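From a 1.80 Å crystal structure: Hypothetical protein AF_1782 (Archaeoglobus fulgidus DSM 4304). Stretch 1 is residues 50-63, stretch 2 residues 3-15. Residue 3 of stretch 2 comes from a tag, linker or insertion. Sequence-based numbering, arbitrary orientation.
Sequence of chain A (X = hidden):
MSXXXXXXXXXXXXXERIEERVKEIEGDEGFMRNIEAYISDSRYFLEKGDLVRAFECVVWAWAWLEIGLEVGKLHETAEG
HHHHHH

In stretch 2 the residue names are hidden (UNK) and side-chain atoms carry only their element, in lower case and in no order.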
# COMPACT_ATOMS: atom_id res chain seq x y z
N ASP A 50 16.62 2.50 -4.28
CA ASP A 50 16.12 1.69 -3.22
C ASP A 50 14.74 1.20 -3.69
O ASP A 50 13.67 1.80 -3.31
CB ASP A 50 16.05 2.44 -1.88
CG ASP A 50 15.76 1.54 -0.72
OD1 ASP A 50 15.19 0.36 -0.82
OD2 ASP A 50 16.13 2.02 0.37
N LEU A 51 14.73 0.13 -4.47
CA LEU A 51 13.50 -0.36 -5.18
C LEU A 51 12.37 -0.81 -4.27
O LEU A 51 11.16 -0.42 -4.53
CB LEU A 51 13.84 -1.44 -6.21
CG LEU A 51 14.75 -0.91 -7.31
CD1 LEU A 51 15.07 -2.11 -8.24
CD2 LEU A 51 14.13 0.19 -8.11
N VAL A 52 12.71 -1.52 -3.19
CA VAL A 52 11.65 -2.03 -2.29
C VAL A 52 10.95 -0.80 -1.67
O VAL A 52 9.67 -0.73 -1.63
CB VAL A 52 12.20 -2.86 -1.14
CG1 VAL A 52 11.13 -3.43 -0.33
CG2 VAL A 52 12.98 -4.10 -1.71
N ARG A 53 11.75 0.15 -1.16
CA ARG A 53 11.08 1.36 -0.50
C ARG A 53 10.43 2.17 -1.60
O ARG A 53 9.30 2.74 -1.40
CB ARG A 53 12.04 2.22 0.32
CG ARG A 53 12.76 1.56 1.48
CD ARG A 53 11.89 1.24 2.69
NE ARG A 53 11.39 -0.14 2.63
CZ ARG A 53 10.92 -0.84 3.66
NH1 ARG A 53 10.48 -2.08 3.46
NH2 ARG A 53 10.89 -0.31 4.89
N ALA A 54 11.02 2.23 -2.78
CA ALA A 54 10.36 2.98 -3.85
C ALA A 54 8.99 2.40 -4.16
O ALA A 54 8.04 3.16 -4.31
CB ALA A 54 11.14 3.08 -5.11
N PHE A 55 8.91 1.08 -4.34
CA PHE A 55 7.63 0.45 -4.62
C PHE A 55 6.67 0.58 -3.43
O PHE A 55 5.44 0.94 -3.61
CB PHE A 55 7.80 -1.00 -4.96
CG PHE A 55 6.55 -1.73 -5.35
CD1 PHE A 55 5.84 -1.44 -6.51
CD2 PHE A 55 6.13 -2.80 -4.51
CE1 PHE A 55 4.73 -2.21 -6.86
CE2 PHE A 55 5.03 -3.65 -4.93
CZ PHE A 55 4.34 -3.29 -6.09
N GLU A 56 7.18 0.35 -2.22
CA GLU A 56 6.39 0.44 -1.01
C GLU A 56 5.72 1.82 -0.98
O GLU A 56 4.47 1.95 -0.65
CB GLU A 56 7.34 0.30 0.16
CG GLU A 56 6.61 0.13 1.52
CD GLU A 56 7.53 0.13 2.73
OE1 GLU A 56 8.58 0.77 2.77
OE2 GLU A 56 7.18 -0.54 3.68
N CYS A 57 6.47 2.89 -1.27
CA CYS A 57 5.83 4.30 -1.19
C CYS A 57 4.78 4.52 -2.27
O CYS A 57 3.64 5.18 -1.94
CB CYS A 57 6.90 5.44 -1.13
SG CYS A 57 7.93 5.40 0.27
N VAL A 58 4.94 4.03 -3.51
CA VAL A 58 3.95 4.16 -4.60
C VAL A 58 2.59 3.48 -4.23
O VAL A 58 1.47 4.10 -4.40
CB VAL A 58 4.48 3.85 -6.03
CG1 VAL A 58 4.37 2.38 -6.35
CG2 VAL A 58 3.63 4.69 -7.06
N VAL A 59 2.68 2.33 -3.54
CA VAL A 59 1.49 1.54 -3.16
C VAL A 59 0.84 2.38 -2.06
O VAL A 59 -0.41 2.55 -2.16
CB VAL A 59 1.82 0.25 -2.57
CG1 VAL A 59 0.64 -0.51 -2.22
CG2 VAL A 59 2.51 -0.63 -3.74
N TRP A 60 1.60 2.82 -1.05
CA TRP A 60 0.94 3.72 -0.00
C TRP A 60 0.31 4.91 -0.67
O TRP A 60 -0.85 5.33 -0.23
CB TRP A 60 1.93 4.19 1.09
CG TRP A 60 2.07 3.16 2.20
CD1 TRP A 60 3.07 2.19 2.33
CD2 TRP A 60 1.18 2.94 3.28
NE1 TRP A 60 2.93 1.47 3.45
CE2 TRP A 60 1.73 1.88 4.06
CE3 TRP A 60 -0.05 3.54 3.67
CZ2 TRP A 60 1.10 1.36 5.17
CZ3 TRP A 60 -0.65 3.06 4.82
CH2 TRP A 60 -0.10 1.99 5.57
N ALA A 61 1.02 5.57 -1.60
CA ALA A 61 0.38 6.75 -2.29
C ALA A 61 -0.98 6.40 -2.94
O ALA A 61 -2.05 7.10 -2.69
CB ALA A 61 1.34 7.43 -3.30
N TRP A 62 -0.99 5.28 -3.68
CA TRP A 62 -2.24 4.80 -4.27
C TRP A 62 -3.35 4.42 -3.27
O TRP A 62 -4.55 4.69 -3.54
CB TRP A 62 -1.93 3.65 -5.23
CG TRP A 62 -1.60 4.15 -6.58
CD1 TRP A 62 -0.33 4.12 -7.21
CD2 TRP A 62 -2.50 4.72 -7.55
NE1 TRP A 62 -0.44 4.66 -8.45
CE2 TRP A 62 -1.74 5.01 -8.71
CE3 TRP A 62 -3.89 5.01 -7.54
CZ2 TRP A 62 -2.31 5.60 -9.85
CZ3 TRP A 62 -4.44 5.57 -8.67
CH2 TRP A 62 -3.66 5.89 -9.80
N ALA A 63 -2.97 3.84 -2.12
CA ALA A 63 -3.96 3.41 -1.14
C ALA A 63 -4.63 4.66 -0.54
O ALA A 63 -5.84 4.63 -0.34
CB ALA A 63 -3.38 2.57 -0.01
N UNK A 3 14.05 -9.68 -10.98
CA UNK A 3 13.29 -9.12 -9.87
C UNK A 3 13.53 -7.60 -9.80
O UNK A 3 12.61 -6.83 -9.49
c UNK A 3 13.66 -9.82 -8.56
c UNK A 3 12.62 -9.86 -7.44
c UNK A 3 11.29 -10.31 -7.97
c UNK A 3 13.05 -10.77 -6.30
N UNK A 4 14.74 -7.16 -10.12
CA UNK A 4 15.06 -5.72 -10.16
C UNK A 4 14.29 -5.06 -11.27
O UNK A 4 13.75 -3.98 -11.10
o UNK A 4 19.27 -6.17 -8.26
c UNK A 4 18.80 -5.83 -9.39
o UNK A 4 19.34 -5.01 -10.19
c UNK A 4 16.54 -5.45 -10.42
c UNK A 4 17.46 -6.46 -9.81
N UNK A 5 14.32 -5.71 -12.44
CA UNK A 5 13.50 -5.36 -13.61
C UNK A 5 11.99 -5.28 -13.31
O UNK A 5 11.36 -4.32 -13.68
c UNK A 5 12.98 -6.16 -16.01
o UNK A 5 12.68 -7.80 -17.77
o UNK A 5 14.74 -7.05 -17.40
c UNK A 5 13.50 -7.07 -17.15
c UNK A 5 13.77 -6.36 -14.73
N UNK A 6 11.45 -6.29 -12.65
CA UNK A 6 10.04 -6.34 -12.35
C UNK A 6 9.67 -5.17 -11.41
O UNK A 6 8.72 -4.45 -11.71
c UNK A 6 8.05 -7.79 -11.73
c UNK A 6 7.46 -9.04 -11.03
o UNK A 6 6.19 -9.08 -10.92
o UNK A 6 8.21 -9.96 -10.59
c UNK A 6 9.59 -7.71 -11.80
N UNK A 7 10.43 -4.95 -10.34
CA UNK A 7 10.16 -3.80 -9.41
C UNK A 7 10.30 -2.41 -10.03
O UNK A 7 9.54 -1.51 -9.73
c UNK A 7 11.03 -3.84 -8.14
c UNK A 7 11.86 -4.61 -5.99
c UNK A 7 9.42 -4.28 -6.27
c UNK A 7 10.73 -4.72 -6.95
N UNK A 8 11.33 -2.19 -10.83
CA UNK A 8 11.50 -0.97 -11.58
C UNK A 8 10.36 -0.72 -12.52
O UNK A 8 9.83 0.41 -12.52
n UNK A 8 16.49 -2.52 -13.71
c UNK A 8 12.77 -1.01 -12.45
c UNK A 8 13.97 -0.56 -11.75
n UNK A 8 18.15 -2.15 -12.14
c UNK A 8 16.99 -1.79 -12.70
c UNK A 8 15.06 -0.23 -12.77
n UNK A 8 16.34 -0.71 -12.24
N UNK A 9 9.95 -1.72 -13.32
CA UNK A 9 8.89 -1.53 -14.31
C UNK A 9 7.58 -1.13 -13.58
O UNK A 9 6.90 -0.24 -14.04
n UNK A 9 10.00 -6.35 -18.01
c UNK A 9 9.75 -3.14 -16.08
c UNK A 9 8.58 -2.76 -15.15
n UNK A 9 11.97 -5.66 -19.02
n UNK A 9 10.52 -4.10 -18.16
c UNK A 9 10.83 -5.37 -18.39
c UNK A 9 9.31 -3.65 -17.45
N UNK A 10 7.24 -1.85 -12.52
CA UNK A 10 5.93 -1.65 -11.79
C UNK A 10 5.91 -0.31 -11.05
O UNK A 10 4.84 0.34 -10.90
o UNK A 10 3.74 -4.12 -13.19
c UNK A 10 5.69 -2.77 -10.78
c UNK A 10 3.79 -4.00 -11.95
o UNK A 10 2.77 -3.78 -11.20
c UNK A 10 5.19 -4.11 -11.33
N UNK A 11 7.05 0.03 -10.44
CA UNK A 11 7.16 1.31 -9.71
C UNK A 11 7.00 2.49 -10.64
O UNK A 11 6.19 3.45 -10.40
c UNK A 11 8.51 2.75 -8.07
o UNK A 11 8.58 0.29 -8.00
c UNK A 11 8.51 1.42 -8.87
N UNK A 12 7.77 2.47 -11.73
CA UNK A 12 7.63 3.54 -12.74
C UNK A 12 6.22 3.66 -13.32
O UNK A 12 5.76 4.79 -13.58
c UNK A 12 9.99 3.77 -13.63
c UNK A 12 10.04 5.26 -13.78
c UNK A 12 11.02 3.06 -14.67
c UNK A 12 8.60 3.27 -13.91
N UNK A 13 5.55 2.53 -13.53
CA UNK A 13 4.31 2.44 -14.26
C UNK A 13 3.29 3.16 -13.32
O UNK A 13 2.59 4.09 -13.72
c UNK A 13 1.91 -0.61 -14.60
n UNK A 13 2.19 -3.17 -15.02
c UNK A 13 2.50 0.73 -14.95
c UNK A 13 3.88 0.99 -14.32
c UNK A 13 2.69 -1.74 -15.27
N UNK A 14 3.34 2.77 -12.08
CA UNK A 14 2.31 3.25 -11.10
C UNK A 14 2.60 4.66 -10.65
O UNK A 14 1.68 5.47 -10.20
c UNK A 14 2.01 -0.25 -10.42
c UNK A 14 -0.87 1.96 -10.77
c UNK A 14 -1.44 -0.77 -11.29
c UNK A 14 1.55 1.03 -10.35
c UNK A 14 2.32 2.25 -9.99
n UNK A 14 1.00 -1.11 -10.79
c UNK A 14 -2.14 1.57 -11.13
c UNK A 14 -2.43 0.22 -11.37
c UNK A 14 -0.16 -0.37 -10.91
c UNK A 14 0.16 0.97 -10.67
N UNK A 15 3.86 5.01 -10.68
CA UNK A 15 4.30 6.34 -10.39
C UNK A 15 3.95 7.30 -11.51
O UNK A 15 3.44 8.37 -11.25
c UNK A 15 6.48 7.58 -9.47
c UNK A 15 5.77 6.39 -10.03
c UNK A 15 5.94 8.09 -8.14
c UNK A 15 7.92 7.11 -9.23

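Position 3 carries four carbons, forked at the second, and none comes near stretch 1: Leu3, a tag residue, so no rule should be drawn from it. Position 4 has three carbons, the last bearing two oxygens, and its backbone O lies 3.7 Å from Leu51 CD1, so the leucine packs on main chain here; this is Glu4. Position 5 repeats that acidic pattern with CA-to-CB pointing away, Glu5. Position 6, again three carbons and two oxygens, is out of reach, Glu6.

Position 7 shows four carbons forked at the second, its CA-to-CB bond pointing toward stretch 1, one fork tip 3.7 Å from Leu51 CB and the other 3.9 Å from Phe55 CB. This is Leu7, with CD1 serving the first contact and CD2 the second. Position 8 has three carbons, a nitrogen, then a carbon with two more nitrogens. Its CA-to-CB bond points away, yet its second side-chain carbon lies 3.7 Å from Leu51 CD2: Arg8, the aliphatic part of a charged residue extending the apolar cover. Position 9 has the same guanidinium build but touches nothing opposite, Arg9.

Position 10 offers three carbons and two oxygens, with CB 4.1 Å from Phe55 CE1; it is Glu10. Position 11 is small, one carbon carrying an oxygen and a carbon, the oxygen 3.4 Å from Phe55 CB. Thr11 it is, and its OG1 donates to Leu7 O at 2.7 Å, so the hydroxyl is satisfied within its own helix while its CG2 lies 4.0 Å from Ala54 CB.

Position 12 has four carbons forked at the second, its CA-to-CB bond pointing away and its side chain not in contact with stretch 1: Leu12. Position 13 is a row of four carbons ending in nitrogen, Lys13, whose NZ forms a salt bridge with Glu10 OE2 at 2.6 Å. Position 14 has one carbon leading to fused five- and six-membered rings with one nitrogen, its CB 4.0 Å from Val58 CG2 and its six-membered ring against Trp62, one ring carbon 3.6 Å from Trp62 NE1; this is Trp14. Position 15, four carbons forked at the second, brings its CB within 4.0 Å of Val58 CG2, Leu15.

The two helices run in similar directions, 32° apart, with axes approaching to 9.3 Å. Close spacing falls where a short side chain sits: the CA atoms of Phe55 and Thr11 are 5.2 Å apart. Leu51 and Leu7 pack before that point, Val58 and the aromatic pair after it. There the edge of Trp14 meets the face of Trp62, and Trp62 NE1 donates to Trp14 O at 2.9 Å, the one hydrogen bond across an otherwise largely apolar seam.

Stretch 2, residues 3-15: LEEELRRETLKWL
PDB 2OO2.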